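PDB 5C5V: acidocalcisomal pyrophosphatase, which probably hydrolyses inorganic pyrophosphate to phosphate with the help of magnesium ions, and here holds the substrate analogue imidodiphosphate. Local coordinates for residues P90-Q95 with D117-R122; R110-F115 with E123-P128. All blocks are in the same frame, centred on the assembly; numbering follows the deposited sequence.

Contact 1 of 2, residues P90-Q95 with D117-R122; sequences PYHQQQ and DLETGR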
loop_
_atom_site.group_PDB
_atom_site.type_symbol
_atom_site.label_atom_id
_atom_site.label_comp_id
_atom_site.label_asym_id
_atom_site.label_seq_id
_atom_site.Cartn_x
_atom_site.Cartn_y
_atom_site.Cartn_z
ATOM N N PRO A 90 0.350 17.891 -30.902
ATOM C CA PRO A 90 0.232 16.634 -31.655
ATOM C C PRO A 90 -1.234 16.241 -31.849
ATOM O O PRO A 90 -1.626 15.877 -32.958
ATOM C CB PRO A 90 0.980 15.616 -30.776
ATOM C CG PRO A 90 1.064 16.246 -29.412
ATOM C CD PRO A 90 1.137 17.726 -29.663
ATOM N N TYR A 91 -2.027 16.340 -30.784
ATOM C CA TYR A 91 -3.473 16.147 -30.879
ATOM C C TYR A 91 -4.171 17.070 -29.890
ATOM O O TYR A 91 -3.555 17.535 -28.932
ATOM C CB TYR A 91 -3.848 14.688 -30.600
ATOM N N HIS A 92 -5.447 17.350 -30.118
ATOM C CA HIS A 92 -6.190 18.196 -29.195
ATOM C C HIS A 92 -6.739 17.366 -28.048
ATOM O O HIS A 92 -7.517 16.441 -28.260
ATOM C CB HIS A 92 -7.337 18.918 -29.896
ATOM C CG HIS A 92 -6.893 19.925 -30.908
ATOM N ND1 HIS A 92 -7.760 20.827 -31.483
ATOM C CD2 HIS A 92 -5.674 20.183 -31.438
ATOM C CE1 HIS A 92 -7.097 21.593 -32.334
ATOM N NE2 HIS A 92 -5.828 21.223 -32.324
ATOM N N GLN A 93 -6.331 17.694 -26.833
ATOM C CA GLN A 93 -6.871 17.032 -25.667
ATOM C C GLN A 93 -8.329 17.433 -25.445
ATOM O O GLN A 93 -8.691 18.605 -25.582
ATOM C CB GLN A 93 -6.022 17.358 -24.438
ATOM C CG GLN A 93 -6.404 16.569 -23.226
ATOM C CD GLN A 93 -5.349 16.629 -22.132
ATOM O OE1 GLN A 93 -4.643 17.625 -21.992
ATOM N NE2 GLN A 93 -5.231 15.554 -21.366
ATOM N N GLN A 94 -9.170 16.445 -25.151
ATOM C CA GLN A 94 -10.568 16.696 -24.827
ATOM C C GLN A 94 -10.786 16.498 -23.334
ATOM O O GLN A 94 -10.489 15.432 -22.786
ATOM C CB GLN A 94 -11.497 15.770 -25.622
ATOM C CG GLN A 94 -11.230 15.742 -27.126
ATOM C CD GLN A 94 -11.602 17.037 -27.796
ATOM O OE1 GLN A 94 -12.607 17.663 -27.456
ATOM N NE2 GLN A 94 -10.775 17.468 -28.733
ATOM N N GLN A 95 -11.323 17.514 -22.677
ATOM C CA GLN A 95 -11.635 17.410 -21.255
ATOM C C GLN A 95 -13.046 16.879 -21.077
ATOM O O GLN A 95 -14.001 17.466 -21.576
ATOM C CB GLN A 95 -11.495 18.773 -20.574
ATOM C CG GLN A 95 -12.010 18.825 -19.149
ATOM C CD GLN A 95 -11.231 17.929 -18.221
ATOM O OE1 GLN A 95 -10.011 18.063 -18.091
ATOM N NE2 GLN A 95 -11.923 16.996 -17.577
ATOM N N ASP A 117 -12.825 20.866 -25.938
ATOM C CA ASP A 117 -11.556 20.866 -26.643
ATOM C C ASP A 117 -10.649 21.908 -25.968
ATOM O O ASP A 117 -10.977 23.096 -25.946
ATOM C CB ASP A 117 -11.780 21.167 -28.125
ATOM C CG ASP A 117 -10.537 20.972 -28.961
ATOM O OD1 ASP A 117 -10.652 20.319 -30.013
ATOM O OD2 ASP A 117 -9.457 21.477 -28.597
ATOM N N LEU A 118 -9.532 21.465 -25.393
ATOM C CA LEU A 118 -8.682 22.360 -24.594
ATOM C C LEU A 118 -7.905 23.377 -25.433
ATOM O O LEU A 118 -7.355 24.341 -24.894
ATOM C CB LEU A 118 -7.710 21.550 -23.729
ATOM C CG LEU A 118 -8.411 20.770 -22.606
ATOM C CD1 LEU A 118 -7.417 20.224 -21.604
ATOM C CD2 LEU A 118 -9.447 21.646 -21.897
ATOM N N GLU A 119 -7.855 23.166 -26.744
ATOM C CA GLU A 119 -7.185 24.099 -27.635
ATOM C C GLU A 119 -8.158 25.125 -28.216
ATOM O O GLU A 119 -7.844 26.323 -28.290
ATOM C CB GLU A 119 -6.461 23.346 -28.754
ATOM C CG GLU A 119 -5.315 22.449 -28.259
ATOM C CD GLU A 119 -4.367 23.160 -27.278
ATOM O OE1 GLU A 119 -3.810 24.227 -27.636
ATOM O OE2 GLU A 119 -4.160 22.641 -26.149
ATOM N N THR A 120 -9.327 24.666 -28.648
ATOM C CA THR A 120 -10.331 25.568 -29.204
ATOM C C THR A 120 -11.262 26.128 -28.126
ATOM O O THR A 120 -11.827 27.204 -28.283
ATOM C CB THR A 120 -11.202 24.864 -30.263
ATOM O OG1 THR A 120 -12.036 23.891 -29.614
ATOM C CG2 THR A 120 -10.332 24.180 -31.320
ATOM N N GLY A 121 -11.408 25.404 -27.023
ATOM C CA GLY A 121 -12.315 25.820 -25.961
ATOM C C GLY A 121 -13.785 25.533 -26.250
ATOM O O GLY A 121 -14.645 25.767 -25.398
ATOM N N ARG A 122 -14.077 25.029 -27.448
ATOM C CA ARG A 122 -15.447 24.669 -27.818
ATOM C C ARG A 122 -15.940 23.427 -27.057
ATOM O O ARG A 122 -15.215 22.445 -26.897
ATOM C CB ARG A 122 -15.556 24.442 -29.327
ATOM C CG ARG A 122 -15.509 25.733 -30.157
ATOM C CD ARG A 122 -15.850 25.487 -31.629
#

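Contact 2 of 2, residues R110-F115 with E123-P128; sequences RVLYFF and ERQVSP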
loop_
_atom_site.group_PDB
_atom_site.type_symbol
_atom_site.label_atom_id
_atom_site.label_comp_id
_atom_site.label_asym_id
_atom_site.label_seq_id
_atom_site.Cartn_x
_atom_site.Cartn_y
_atom_site.Cartn_z
ATOM N N ARG A 110 -30.620 13.763 -14.539
ATOM C CA ARG A 110 -29.753 13.284 -15.612
ATOM C C ARG A 110 -28.311 13.699 -15.346
ATOM O O ARG A 110 -28.049 14.764 -14.778
ATOM C CB ARG A 110 -30.205 13.827 -16.982
ATOM C CG ARG A 110 -31.523 13.265 -17.507
ATOM C CD ARG A 110 -31.408 11.789 -17.833
ATOM N NE ARG A 110 -32.641 11.255 -18.414
ATOM C CZ ARG A 110 -33.754 11.031 -17.724
ATOM N NH1 ARG A 110 -33.792 11.289 -16.421
ATOM N NH2 ARG A 110 -34.825 10.549 -18.334
ATOM N N VAL A 111 -27.375 12.839 -15.729
ATOM C CA VAL A 111 -25.972 13.215 -15.746
ATOM C C VAL A 111 -25.496 13.282 -17.190
ATOM O O VAL A 111 -25.432 12.266 -17.879
ATOM C CB VAL A 111 -25.090 12.235 -14.964
ATOM C CG1 VAL A 111 -23.664 12.741 -14.963
ATOM C CG2 VAL A 111 -25.613 12.057 -13.532
ATOM N N LEU A 112 -25.171 14.490 -17.637
ATOM C CA LEU A 112 -24.782 14.729 -19.017
ATOM C C LEU A 112 -23.276 14.847 -19.156
ATOM O O LEU A 112 -22.603 15.324 -18.241
ATOM C CB LEU A 112 -25.449 16.003 -19.559
ATOM C CG LEU A 112 -26.950 15.929 -19.837
ATOM C CD1 LEU A 112 -27.695 15.634 -18.552
ATOM C CD2 LEU A 112 -27.468 17.216 -20.501
ATOM N N TYR A 113 -22.766 14.417 -20.312
ATOM C CA TYR A 113 -21.345 14.454 -20.611
ATOM C C TYR A 113 -21.030 15.376 -21.780
ATOM O O TYR A 113 -21.779 15.449 -22.757
ATOM C CB TYR A 113 -20.826 13.052 -20.911
ATOM C CG TYR A 113 -20.831 12.135 -19.703
ATOM C CD1 TYR A 113 -19.652 11.810 -19.038
ATOM C CD2 TYR A 113 -22.020 11.599 -19.230
ATOM C CE1 TYR A 113 -19.662 10.963 -17.921
ATOM C CE2 TYR A 113 -22.046 10.774 -18.138
ATOM C CZ TYR A 113 -20.868 10.455 -17.484
ATOM O OH TYR A 113 -20.927 9.625 -16.406
ATOM N N PHE A 114 -19.914 16.084 -21.668
ATOM C CA PHE A 114 -19.449 16.960 -22.720
ATOM C C PHE A 114 -17.970 16.771 -22.993
ATOM O O PHE A 114 -17.239 16.221 -22.176
ATOM C CB PHE A 114 -19.708 18.415 -22.353
ATOM C CG PHE A 114 -21.151 18.736 -22.127
ATOM C CD1 PHE A 114 -21.893 19.366 -23.116
ATOM C CD2 PHE A 114 -21.768 18.412 -20.923
ATOM C CE1 PHE A 114 -23.221 19.666 -22.914
ATOM C CE2 PHE A 114 -23.100 18.712 -20.716
ATOM C CZ PHE A 114 -23.831 19.340 -21.719
ATOM N N PHE A 115 -17.539 17.248 -24.150
ATOM C CA PHE A 115 -16.128 17.421 -24.437
ATOM C C PHE A 115 -15.854 18.903 -24.482
ATOM O O PHE A 115 -16.600 19.660 -25.094
ATOM C CB PHE A 115 -15.717 16.783 -25.767
ATOM C CG PHE A 115 -15.476 15.310 -25.683
ATOM C CD1 PHE A 115 -15.756 14.619 -24.522
ATOM C CD2 PHE A 115 -14.949 14.620 -26.756
ATOM C CE1 PHE A 115 -15.526 13.267 -24.446
ATOM C CE2 PHE A 115 -14.722 13.263 -26.675
ATOM C CZ PHE A 115 -15.010 12.588 -25.522
ATOM N N GLU A 123 -17.163 23.521 -26.546
ATOM C CA GLU A 123 -17.852 22.424 -25.871
ATOM C C GLU A 123 -18.891 21.747 -26.751
ATOM O O GLU A 123 -19.647 22.417 -27.443
ATOM C CB GLU A 123 -18.555 22.928 -24.607
ATOM C CG GLU A 123 -17.903 22.592 -23.284
ATOM C CD GLU A 123 -18.826 22.934 -22.117
ATOM O OE1 GLU A 123 -19.956 23.413 -22.388
ATOM O OE2 GLU A 123 -18.441 22.714 -20.942
ATOM N N ARG A 124 -18.953 20.422 -26.695
ATOM C CA ARG A 124 -20.021 19.694 -27.370
ATOM C C ARG A 124 -20.489 18.565 -26.462
ATOM O O ARG A 124 -19.697 18.007 -25.698
ATOM C CB ARG A 124 -19.570 19.145 -28.732
ATOM C CG ARG A 124 -18.555 18.017 -28.668
ATOM C CD ARG A 124 -18.019 17.676 -30.065
ATOM N NE ARG A 124 -17.059 16.569 -30.039
ATOM C CZ ARG A 124 -17.367 15.284 -30.217
ATOM N NH1 ARG A 124 -18.622 14.916 -30.455
ATOM N NH2 ARG A 124 -16.413 14.361 -30.163
ATOM N N GLN A 125 -21.780 18.251 -26.513
ATOM C CA GLN A 125 -22.274 17.134 -25.729
ATOM C C GLN A 125 -21.854 15.847 -26.421
ATOM O O GLN A 125 -21.817 15.783 -27.659
ATOM C CB GLN A 125 -23.791 17.200 -25.549
ATOM C CG GLN A 125 -24.315 16.134 -24.626
ATOM C CD GLN A 125 -25.775 16.302 -24.284
ATOM O OE1 GLN A 125 -26.417 17.258 -24.700
ATOM N NE2 GLN A 125 -26.312 15.357 -23.533
ATOM N N VAL A 126 -21.518 14.840 -25.611
ATOM C CA VAL A 126 -21.106 13.536 -26.110
ATOM C C VAL A 126 -21.826 12.427 -25.354
ATOM O O VAL A 126 -22.512 12.674 -24.354
ATOM C CB VAL A 126 -19.588 13.308 -25.969
ATOM C CG1 VAL A 126 -18.807 14.411 -26.679
ATOM C CG2 VAL A 126 -19.182 13.240 -24.501
ATOM N N SER A 127 -21.655 11.199 -25.824
ATOM C CA SER A 127 -22.247 10.052 -25.155
ATOM C C SER A 127 -21.206 9.324 -24.318
ATOM O O SER A 127 -20.159 8.954 -24.833
ATOM C CB SER A 127 -22.858 9.093 -26.170
ATOM O OG SER A 127 -23.149 7.859 -25.533
ATOM N N PRO A 128 -21.488 9.116 -23.022
ATOM C CA PRO A 128 -20.537 8.359 -22.200
ATOM C C PRO A 128 -20.351 6.952 -22.758
ATOM O O PRO A 128 -19.286 6.368 -22.657
ATOM C CB PRO A 128 -21.218 8.314 -20.832
ATOM C CG PRO A 128 -22.658 8.433 -21.137
ATOM C CD PRO A 128 -22.730 9.400 -22.288
HETATM O O HOH W 1 -24.467 13.093 -22.362
#

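Contact 1 of 2, residues P90-Q95 with D117-R122
Q94 and D117 face each other as an antiparallel non-hydrogen-bonded pair, their CA atoms 4.7 Å apart, and just beyond it the amide of L118 gives an almost straight bond to the carbonyl of Q93 (N to O 3.0 Å, 175° at the hydrogen). The D117 carboxylate is the polar centre of the contact. OD1 turns to the other segment. H92 ND1 reaches its syn lone pair over 3.3 Å, with the oxygen in the plane of the imidazole, although the ring and carboxylate planes stand 82° apart. The amide nitrogen of Q94 comes to the same oxygen from above the carboxylate plane, NE2 to OD1 being 3.1 Å. A bend in the Q94 chain at chi2 (-69°) carries CD back over D117, whose CA lies beside OE1.

OD2 also accepts from the backbone N of E119 and that of T120, an Asx turn and Asx motif that fold the chain as it leaves strand 110-117 for the link to strand 123-126. Four N-H groups thus grip one carboxylate, which should favour its charged form. The same turn sets E119 over the histidine, its CB 3.9 Å from the ring centroid and almost on the ring normal, a CH-pi contact. Beyond CG, E119 leads away to a salt bridge with R11 of helix 3-14, while H92 touches M4 of that helix.

L118 supplies the apolar part. Its CD1 lies alongside the extended chain of Q93, and CD2 packs on Q95 CB at 3.8 Å. The amide of Q95 is held by R141 and K143 of the second subunit, where Q94 and Q95 join a parallel beta ladder that continues the sheet across the interface.

Contact 2 of 2, residues R110-F115 with E123-P128
F115 and V126 cross at about a right angle, with CG1 of the valine over one face of the phenyl ring, 3.8 Å from its centroid and displaced toward the rim near CG. The valine's other methyl, CG2, meets the ring at CD1 and CE1. On the CD2 side comes R124, its chain extended from CG to NE, running beside F115 in the same direction; its NH2 is 3.7 Å from F115 CD2, the guanidinium turned 80° from the ring.

Y113 repeats the perpendicular arrangement with P128, whose CB stands over the centre of the phenol ring (3.8 Å to the centroid) in a CH-pi contact. F114 and Q125 form a pair whose side chains diverge, yet the F114 ring still meets Q125. Its chi1 of -60° sets CG beside the backbone N, and CD1 lies 3.5 Å from Q125 CA, with Q125 CG over one face, toward the rim. A water joins Q125 NE2 to the amide of Y113 and the carbonyl of V126.

The backbone that carries them is an antiparallel beta hairpin. F115 and R124 exchange two backbone bonds, F115 N to R124 O (2.8 Å) and R124 N to F115 O (2.9 Å), and the strand directions differ by 134°. Strand 94-101 flanks strand 110-117, giving F115 packing on L96 and F114 a ring contact with H99. S127 caps the helix that follows, and P128, with Y113, rests on I155 of strand 152-156.

In the fold
From the N terminus, the chain passes helix 73-87, runs through 90-95 into strand 94-101, returns through strand 110-117, turns, and comes back along strand 123-126. Contact 1 closes the longer loop, bringing the start of the first strand to the turn after the second; contact 2 closes the short hairpin between the second and third. Their segments alternate along the sequence, so the two closures cross. Both belong to one three-stranded antiparallel sheet, and they touch where Q94 OE1 packs on F115 CB at 3.6 Å. Contact 1 ties the sheet to helix 3-14, contact 2 to strand 152-156 of the pyrophosphatase sheet.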